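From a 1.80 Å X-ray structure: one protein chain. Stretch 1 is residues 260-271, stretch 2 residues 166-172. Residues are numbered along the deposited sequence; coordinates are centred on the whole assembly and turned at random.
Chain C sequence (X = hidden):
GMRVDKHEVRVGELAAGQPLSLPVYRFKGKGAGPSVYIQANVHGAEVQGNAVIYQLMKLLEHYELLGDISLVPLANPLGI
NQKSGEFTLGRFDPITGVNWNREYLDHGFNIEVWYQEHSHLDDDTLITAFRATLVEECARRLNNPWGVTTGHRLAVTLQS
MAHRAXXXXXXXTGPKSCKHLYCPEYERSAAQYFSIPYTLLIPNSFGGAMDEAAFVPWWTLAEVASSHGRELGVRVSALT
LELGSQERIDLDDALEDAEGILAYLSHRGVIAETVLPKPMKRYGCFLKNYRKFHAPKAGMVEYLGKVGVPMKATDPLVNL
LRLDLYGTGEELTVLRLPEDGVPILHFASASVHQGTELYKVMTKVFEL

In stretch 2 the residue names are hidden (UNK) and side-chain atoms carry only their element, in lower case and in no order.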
# COMPACT_ATOMS: atom_id res chain seq x y z
N GLY C 260 -25.67 25.00 -9.16
CA GLY C 260 -26.58 24.01 -9.71
C GLY C 260 -27.44 23.33 -8.66
O GLY C 260 -28.62 23.13 -8.84
N ILE C 261 -26.81 22.93 -7.55
CA ILE C 261 -27.54 22.33 -6.43
C ILE C 261 -28.62 23.31 -5.98
O ILE C 261 -29.76 22.92 -5.76
CB ILE C 261 -26.59 21.99 -5.28
CG1 ILE C 261 -25.64 20.85 -5.71
CG2 ILE C 261 -27.39 21.59 -4.02
CD1 ILE C 261 -24.55 20.47 -4.72
N LEU C 262 -28.28 24.58 -5.86
CA LEU C 262 -29.29 25.59 -5.47
C LEU C 262 -30.48 25.62 -6.42
O LEU C 262 -31.62 25.79 -5.96
CB LEU C 262 -28.68 26.97 -5.34
CG LEU C 262 -27.87 27.38 -4.12
CD1 LEU C 262 -27.28 28.79 -4.41
CD2 LEU C 262 -28.75 27.38 -2.89
N ALA C 263 -30.24 25.51 -7.73
CA ALA C 263 -31.37 25.45 -8.69
C ALA C 263 -32.32 24.28 -8.35
O ALA C 263 -33.55 24.41 -8.42
CB ALA C 263 -30.87 25.36 -10.14
N TYR C 264 -31.77 23.09 -8.01
CA TYR C 264 -32.58 21.96 -7.63
C TYR C 264 -33.35 22.26 -6.35
O TYR C 264 -34.52 21.96 -6.24
CB TYR C 264 -31.73 20.67 -7.47
CG TYR C 264 -32.56 19.46 -7.17
CD1 TYR C 264 -33.37 18.89 -8.13
CD2 TYR C 264 -32.54 18.86 -5.90
CE1 TYR C 264 -34.15 17.82 -7.86
CE2 TYR C 264 -33.33 17.76 -5.63
CZ TYR C 264 -34.12 17.22 -6.62
OH TYR C 264 -34.92 16.11 -6.39
N LEU C 265 -32.67 22.86 -5.38
CA LEU C 265 -33.30 23.19 -4.09
C LEU C 265 -34.45 24.21 -4.29
O LEU C 265 -35.49 24.09 -3.64
CB LEU C 265 -32.24 23.72 -3.14
CG LEU C 265 -31.12 22.74 -2.73
CD1 LEU C 265 -30.23 23.32 -1.64
CD2 LEU C 265 -31.71 21.41 -2.35
N SER C 266 -34.26 25.20 -5.15
CA SER C 266 -35.35 26.16 -5.49
C SER C 266 -36.52 25.40 -6.13
O SER C 266 -37.68 25.51 -5.73
CB SER C 266 -34.80 27.27 -6.40
OG SER C 266 -35.84 28.12 -6.84
N HIS C 267 -36.20 24.59 -7.15
CA HIS C 267 -37.19 23.71 -7.77
C HIS C 267 -38.03 22.89 -6.78
O HIS C 267 -39.25 22.77 -6.93
CB HIS C 267 -36.51 22.85 -8.86
CG HIS C 267 -37.27 21.61 -9.22
ND1 HIS C 267 -38.50 21.63 -9.85
CD2 HIS C 267 -36.93 20.30 -9.12
CE1 HIS C 267 -38.90 20.39 -10.05
NE2 HIS C 267 -37.96 19.56 -9.62
N ARG C 268 -37.38 22.30 -5.77
CA ARG C 268 -38.07 21.48 -4.77
C ARG C 268 -38.65 22.25 -3.60
O ARG C 268 -39.24 21.66 -2.70
CB ARG C 268 -37.11 20.41 -4.24
CG ARG C 268 -36.60 19.43 -5.31
CD ARG C 268 -37.72 18.63 -5.87
NE ARG C 268 -38.53 18.06 -4.80
CZ ARG C 268 -38.28 16.90 -4.21
NH1 ARG C 268 -37.26 16.14 -4.59
NH2 ARG C 268 -39.08 16.47 -3.26
N GLY C 269 -38.51 23.56 -3.61
CA GLY C 269 -39.06 24.39 -2.55
C GLY C 269 -38.39 24.31 -1.22
O GLY C 269 -39.02 24.57 -0.19
N VAL C 270 -37.10 23.98 -1.24
CA VAL C 270 -36.28 23.92 -0.04
C VAL C 270 -35.85 25.32 0.34
O VAL C 270 -35.75 25.62 1.52
CB VAL C 270 -35.03 23.02 -0.27
CG1 VAL C 270 -34.04 23.17 0.95
CG2 VAL C 270 -35.46 21.57 -0.53
N ILE C 271 -35.61 26.17 -0.66
CA ILE C 271 -35.31 27.57 -0.49
C ILE C 271 -36.48 28.38 -1.15
O ILE C 271 -37.11 27.88 -2.08
CB ILE C 271 -33.91 27.97 -1.04
CG1 ILE C 271 -33.80 27.71 -2.54
CG2 ILE C 271 -32.83 27.18 -0.29
CD1 ILE C 271 -32.45 28.15 -3.19
N UNK C 166 -35.86 13.93 2.91
CA UNK C 166 -36.66 13.75 1.71
C UNK C 166 -35.78 13.70 0.47
O UNK C 166 -36.15 13.09 -0.51
c UNK C 166 -37.65 14.89 1.54
c UNK C 166 -38.60 15.01 2.73
o UNK C 166 -39.07 13.96 3.23
o UNK C 166 -38.80 16.15 3.20
N UNK C 167 -34.65 14.39 0.53
CA UNK C 167 -33.69 14.50 -0.58
C UNK C 167 -32.29 14.17 -0.06
O UNK C 167 -31.85 14.73 0.94
c UNK C 167 -33.68 15.93 -1.16
c UNK C 167 -32.63 16.09 -2.29
c UNK C 167 -35.10 16.30 -1.66
c UNK C 167 -35.25 17.79 -1.90
N UNK C 168 -31.62 13.27 -0.77
CA UNK C 168 -30.26 12.85 -0.43
C UNK C 168 -29.34 13.13 -1.60
O UNK C 168 -29.63 12.67 -2.72
c UNK C 168 -28.81 10.84 0.05
c UNK C 168 -30.23 11.34 -0.10
c UNK C 168 -31.10 11.05 1.18
N UNK C 169 -28.29 13.89 -1.36
CA UNK C 169 -27.29 14.20 -2.39
C UNK C 169 -25.92 13.69 -1.91
O UNK C 169 -25.40 14.16 -0.92
c UNK C 169 -29.15 15.78 -4.25
c UNK C 169 -28.17 17.95 -3.22
c UNK C 169 -28.49 16.43 -3.04
c UNK C 169 -27.20 15.70 -2.68
N UNK C 170 -25.37 12.72 -2.63
CA UNK C 170 -24.05 12.11 -2.29
C UNK C 170 -23.05 12.70 -3.27
O UNK C 170 -23.15 12.50 -4.47
o UNK C 170 -22.18 10.51 -1.05
o UNK C 170 -22.89 8.59 -1.89
c UNK C 170 -22.99 9.84 -1.72
c UNK C 170 -24.15 10.58 -2.41
N UNK C 171 -22.10 13.44 -2.75
CA UNK C 171 -21.11 14.11 -3.57
C UNK C 171 -19.82 13.28 -3.69
O UNK C 171 -19.09 13.04 -2.69
c UNK C 171 -21.98 16.40 -2.72
c UNK C 171 -20.78 15.49 -3.04
c UNK C 171 -22.90 16.56 -3.92
c UNK C 171 -21.44 17.74 -2.26
N UNK C 172 -19.54 12.94 -4.95
CA UNK C 172 -18.38 12.16 -5.34
C UNK C 172 -17.57 12.89 -6.43
O UNK C 172 -17.92 13.98 -6.87
c UNK C 172 -18.85 10.79 -5.86
n UNK C 172 -18.66 8.75 -4.34
c UNK C 172 -20.54 9.85 -4.10
n UNK C 172 -20.51 8.77 -3.25
c UNK C 172 -19.36 8.12 -3.41
c UNK C 172 -19.37 9.85 -4.79
O HOH W 1 -38.34 13.96 -2.05

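Position 166 carries two side-chain carbons, the second bearing two oxygens: a short carboxylate, so aspartate. Its CA-to-CB bond points toward stretch 1, yet Asp166 CB, its nearest side-chain atom, is still 5.3 Å from Arg268 NH2. The backbone does the work instead: a water donates to Asp166 O at 2.8 Å and accepts from Arg268 NH2 at 2.9 Å, giving the two stretches a polar link at this end.

Position 167 has four carbons, forked at the first, with one arm two carbons long. That beta-branched pattern is isoleucine. Its single-carbon arm, CG2, lies 3.8 Å from Tyr264 CE2, at the edge of the ring and near its plane. The longer arm runs beneath the arginine: Ile167 CG1 comes within 3.6 Å of Arg268 NH1, and CD1 sits over one face of the guanidinium. The same Ile167 CD1 also meets Val270 CG2 at 4.0 Å, so one side chain reaches both the last helical turn and the loop beyond it. It has the largest covered area of any residue here, 88 Å².

Position 168 shows three carbons, one carrying the other two, which is valine. The strand's alternation turns it from the helix, and Val168 CB, its closest side-chain atom to stretch 1, is 9.0 Å from Tyr264 CE2; Val168 therefore says nothing about what the helix demands.

At position 169 there are four carbons again, but the fork comes at the second, as in leucine. Pointing toward the helix, Leu169 places CD1 3.8 Å from Ile261 CG2, a close apolar fit between two buried side chains.

Position 170 repeats the two-carbon, two-oxygen carboxylate and is aspartate, out of reach of stretch 1. Asp170 belongs to the other side of the strand, where a polar group need not enter the apolar packing.

Position 171 has four carbons forked at the second, another leucine. It faces the helix more lightly than Leu169 does: Leu171 CD2 lies 4.3 Å from Ile261 CD1, and only 19 Å² of the residue is covered.

Position 172 bears one carbon and then a five-membered ring of three carbons and two nitrogens, a histidine. The ring is remote from stretch 1; His172 NE2 donates to Asp170 OD2 at 2.7 Å, joining two residues on the same side of the strand.

The rule is alternation read against a helical stripe. Odd positions 167, 169 and 171 supply aliphatic groups, while Ile261, Tyr264 and Arg268, spaced three and four apart, answer from the helix side. The elements run nearly antiparallel, at 171°, so Ile261 packs on the later leucines while Tyr264 and Arg268 meet Ile167. No direct hydrogen bond crosses the contact. Arg268 NH1 donates to Tyr264 OH at 3.0 Å, tying together two side chains that both touch Ile167. After them, Gly269 takes a positive phi in a Schellman turn, and Val270, with N bonded to Leu265 O at 2.9 Å, brings one more aliphatic group to Ile167.

Stretch 2 166-172: DIVLDLH
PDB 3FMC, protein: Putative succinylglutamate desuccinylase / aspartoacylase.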